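Local coordinates for protein putative regulator of transfer genes ArtA (Staphylococcus aureus subsp. aureus USA300, PDB 3GXQ) that binds DNA through a ribbon-helix-helix motif and acts as a master regulator of plasmid transmission genes in Staphylococcus aureus, at residues E25-Y29 / A41-I45. Sequence-based numbering, arbitrary orientation.
Sequences EIIKY and AGREI. With nucleotides of chain D.
The ring of Y29 meets the carboxylate of E44 edge-on: OE1 lies at the ring's rim, close to its plane, 3.0 Å from CE2, and accepts a weak hydrogen bond from Y29 OH at 3.3 Å. The two flat groups stand nearly upright to each other, their planes 82° apart. With chi1 of -180°, Y29 CG is anti to the backbone N, which lays the ring alongside A41, E44 and I45. Further along the same rim, A41 CB sits 3.6 Å from Y29 CD2, again near the ring plane. I45 approaches differently, with CG1 over one face and offset toward the rim, while its CD1 reaches back to Y29 CD2 and, at 3.9 Å, to CG2 of I26. That methyl of I26 also lies near the backbone N of G42.

Helices 20-33 and 38-53 are the two helices of the ribbon-helix-helix fold, and their short segments here pass at 102° with axes 9.7 Å apart. A41 CB, besides meeting the tyrosine ring, sits against the backbone carbonyl O of I26. The core extends into the second subunit of the dimer: I26 packs on its L14, Y29 on its I53 and I45 on its L46. E44 OE1 also lies close to D34 OD1, a like-charged neighbour that could raise the proton affinity of this carboxylate.

From the same turn of helix 38-53, R43, bent at its third torsion, reaches the DNA backbone, where NH1 donates a bent hydrogen bond to OP1 of DA3 of chain D at 3.3 Å; the detailed fit of the guanidinium to this phosphate remains uncertain. Its NE is bonded to the carbonyl O of L17 in the second subunit, which probably helps orient the guanidinium.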
ATOM      1  N   GLU B  25       7.447  -7.547   6.287  1.00 30.03           N
ATOM      2  CA  GLU B  25       7.372  -8.283   5.032  1.00 29.65           C
ATOM      3  C   GLU B  25       7.539  -7.387   3.835  1.00 28.30           C
ATOM      4  O   GLU B  25       8.082  -7.808   2.810  1.00 28.01           O
ATOM      5  CB  GLU B  25       6.053  -9.036   4.939  1.00 32.73           C
ATOM      6  CG  GLU B  25       6.125 -10.464   5.438  1.00 34.20           C
ATOM      7  CD  GLU B  25       4.754 -11.024   5.756  1.00 38.49           C
ATOM      8  OE1 GLU B  25       3.821 -10.809   4.953  1.00 40.03           O
ATOM      9  OE2 GLU B  25       4.608 -11.689   6.806  1.00 41.57           O
ATOM     10  N   ILE B  26       7.072  -6.146   3.956  1.00 27.36           N
ATOM     11  CA  ILE B  26       7.213  -5.199   2.857  1.00 25.11           C
ATOM     12  C   ILE B  26       8.688  -4.826   2.809  1.00 24.62           C
ATOM     13  O   ILE B  26       9.261  -4.667   1.739  1.00 25.35           O
ATOM     14  CB  ILE B  26       6.344  -3.936   3.063  1.00 24.99           C
ATOM     15  CG1 ILE B  26       4.857  -4.333   3.114  1.00 23.68           C
ATOM     16  CG2 ILE B  26       6.575  -2.960   1.916  1.00 22.90           C
ATOM     17  CD1 ILE B  26       3.933  -3.207   3.481  1.00 21.62           C
ATOM     18  N   ILE B  27       9.301  -4.714   3.981  1.00 23.98           N
ATOM     19  CA  ILE B  27      10.712  -4.373   4.078  1.00 26.58           C
ATOM     20  C   ILE B  27      11.600  -5.501   3.524  1.00 29.44           C
ATOM     21  O   ILE B  27      12.571  -5.236   2.802  1.00 29.37           O
ATOM     22  CB  ILE B  27      11.105  -4.060   5.525  1.00 26.94           C
ATOM     23  CG1 ILE B  27      10.548  -2.683   5.923  1.00 25.01           C
ATOM     24  CG2 ILE B  27      12.613  -4.124   5.677  1.00 28.08           C
ATOM     25  CD1 ILE B  27      10.753  -2.348   7.401  1.00 21.64           C
ATOM     26  N   LYS B  28      11.277  -6.751   3.840  1.00 28.67           N
ATOM     27  CA  LYS B  28      12.073  -7.851   3.325  1.00 29.73           C
ATOM     28  C   LYS B  28      11.995  -7.837   1.800  1.00 29.11           C
ATOM     29  O   LYS B  28      12.984  -8.109   1.139  1.00 28.23           O
ATOM     30  CB  LYS B  28      11.572  -9.189   3.872  1.00 33.82           C
ATOM     31  CG  LYS B  28      12.345 -10.404   3.366  1.00 39.23           C
ATOM     32  CD  LYS B  28      11.954 -11.659   4.136  1.00 42.81           C
ATOM     33  CE  LYS B  28      12.316 -11.543   5.617  1.00 43.25           C
ATOM     34  NZ  LYS B  28      13.791 -11.604   5.876  1.00 44.71           N
ATOM     35  N   TYR B  29      10.829  -7.508   1.242  1.00 29.21           N
ATOM     36  CA  TYR B  29      10.662  -7.447  -0.218  1.00 28.55           C
ATOM     37  C   TYR B  29      11.471  -6.279  -0.795  1.00 26.82           C
ATOM     38  O   TYR B  29      12.053  -6.382  -1.871  1.00 27.51           O
ATOM     39  CB  TYR B  29       9.181  -7.263  -0.590  1.00 30.10           C
ATOM     40  CG  TYR B  29       8.908  -7.191  -2.091  1.00 30.98           C
ATOM     41  CD1 TYR B  29       8.621  -8.339  -2.827  1.00 32.46           C
ATOM     42  CD2 TYR B  29       8.968  -5.980  -2.776  1.00 32.70           C
ATOM     43  CE1 TYR B  29       8.401  -8.281  -4.208  1.00 33.49           C
ATOM     44  CE2 TYR B  29       8.753  -5.910  -4.159  1.00 32.61           C
ATOM     45  CZ  TYR B  29       8.471  -7.064  -4.869  1.00 35.28           C
ATOM     46  OH  TYR B  29       8.272  -7.000  -6.240  1.00 38.04           O
ATOM     47  N   ALA B  41       8.694  -0.604  -2.970  1.00 26.99           N
ATOM     48  CA  ALA B  41       8.239  -1.967  -2.753  1.00 26.93           C
ATOM     49  C   ALA B  41       6.727  -1.922  -2.506  1.00 28.19           C
ATOM     50  O   ALA B  41       5.984  -2.739  -3.040  1.00 27.48           O
ATOM     51  CB  ALA B  41       8.971  -2.582  -1.554  1.00 25.02           C
ATOM     52  N   GLY B  42       6.287  -0.947  -1.713  1.00 25.88           N
ATOM     53  CA  GLY B  42       4.874  -0.789  -1.429  1.00 26.72           C
ATOM     54  C   GLY B  42       4.038  -0.545  -2.683  1.00 27.85           C
ATOM     55  O   GLY B  42       2.919  -1.030  -2.783  1.00 25.22           O
ATOM     56  N   ARG B  43       4.575   0.213  -3.639  1.00 28.23           N
ATOM     57  CA  ARG B  43       3.874   0.493  -4.896  1.00 29.95           C
ATOM     58  C   ARG B  43       3.712  -0.777  -5.729  1.00 29.87           C
ATOM     59  O   ARG B  43       2.619  -1.062  -6.219  1.00 29.93           O
ATOM     60  CB  ARG B  43       4.646   1.513  -5.738  1.00 30.67           C
ATOM     61  CG  ARG B  43       4.340   2.964  -5.443  1.00 29.72           C
ATOM     62  CD  ARG B  43       5.326   3.876  -6.163  1.00 28.70           C
ATOM     63  NE  ARG B  43       5.822   4.837  -5.197  1.00 29.38           N
ATOM     64  CZ  ARG B  43       7.093   5.146  -5.007  1.00 25.04           C
ATOM     65  NH1 ARG B  43       8.052   4.585  -5.735  1.00 21.64           N
ATOM     66  NH2 ARG B  43       7.391   5.984  -4.035  1.00 25.28           N
ATOM     67  N   GLU B  44       4.809  -1.519  -5.896  1.00 28.28           N
ATOM     68  CA  GLU B  44       4.804  -2.760  -6.667  1.00 29.40           C
ATOM     69  C   GLU B  44       3.848  -3.771  -6.035  1.00 27.77           C
ATOM     70  O   GLU B  44       3.094  -4.448  -6.725  1.00 28.83           O
ATOM     71  CB  GLU B  44       6.213  -3.362  -6.728  1.00 30.33           C
ATOM     72  CG  GLU B  44       7.298  -2.376  -7.130  1.00 36.46           C
ATOM     73  CD  GLU B  44       8.694  -2.989  -7.128  1.00 38.99           C
ATOM     74  OE1 GLU B  44       9.006  -3.760  -6.193  1.00 41.91           O
ATOM     75  OE2 GLU B  44       9.483  -2.688  -8.055  1.00 38.04           O
ATOM     76  N   ILE B  45       3.888  -3.864  -4.714  1.00 28.07           N
ATOM     77  CA  ILE B  45       3.032  -4.779  -3.980  1.00 27.26           C
ATOM     78  C   ILE B  45       1.576  -4.365  -4.111  1.00 28.01           C
ATOM     79  O   ILE B  45       0.707  -5.184  -4.403  1.00 29.32           O
ATOM     80  CB  ILE B  45       3.441  -4.810  -2.507  1.00 26.93           C
ATOM     81  CG1 ILE B  45       4.861  -5.376  -2.407  1.00 26.47           C
ATOM     82  CG2 ILE B  45       2.450  -5.639  -1.684  1.00 27.61           C
ATOM     83  CD1 ILE B  45       5.482  -5.249  -1.023  1.00 27.86           C
TER
ATOM     84  P    DA D   3      10.062   7.448  -3.603  1.00 28.66           P
ATOM     85  OP1  DA D   3      10.483   6.184  -4.245  1.00 25.51           O
ATOM     86  OP2  DA D   3       8.632   7.724  -3.389  1.00 30.22           O
ATOM     87  O5'  DA D   3      10.765   7.613  -2.188  1.00 29.29           O
ATOM     88  C5'  DA D   3      12.177   7.695  -2.103  1.00 29.46           C
ATOM     89  C4'  DA D   3      12.636   7.514  -0.677  1.00 29.61           C
ATOM     90  O4'  DA D   3      12.572   8.786   0.019  1.00 30.28           O
ATOM     91  C3'  DA D   3      11.719   6.575   0.113  1.00 29.21           C
ATOM     92  O3'  DA D   3      12.481   5.863   1.094  1.00 27.58           O
ATOM     93  C2'  DA D   3      10.699   7.532   0.717  1.00 30.60           C
ATOM     94  C1'  DA D   3      11.563   8.747   1.018  1.00 32.07           C
ATOM     95  N9   DA D   3      10.911  10.057   1.080  1.00 36.41           N
ATOM     96  C8   DA D   3       9.793  10.488   0.416  1.00 37.30           C
ATOM     97  N7   DA D   3       9.446  11.721   0.709  1.00 38.65           N
ATOM     98  C5   DA D   3      10.403  12.132   1.624  1.00 40.52           C
ATOM     99  C6   DA D   3      10.599  13.351   2.319  1.00 42.33           C
ATOM    100  N6   DA D   3       9.801  14.420   2.198  1.00 41.36           N
ATOM    101  N1   DA D   3      11.657  13.430   3.156  1.00 41.84           N
ATOM    102  C2   DA D   3      12.455  12.361   3.283  1.00 40.96           C
ATOM    103  N3   DA D   3      12.376  11.171   2.687  1.00 40.73           N
ATOM    104  C4   DA D   3      11.315  11.119   1.861  1.00 38.67           C
TER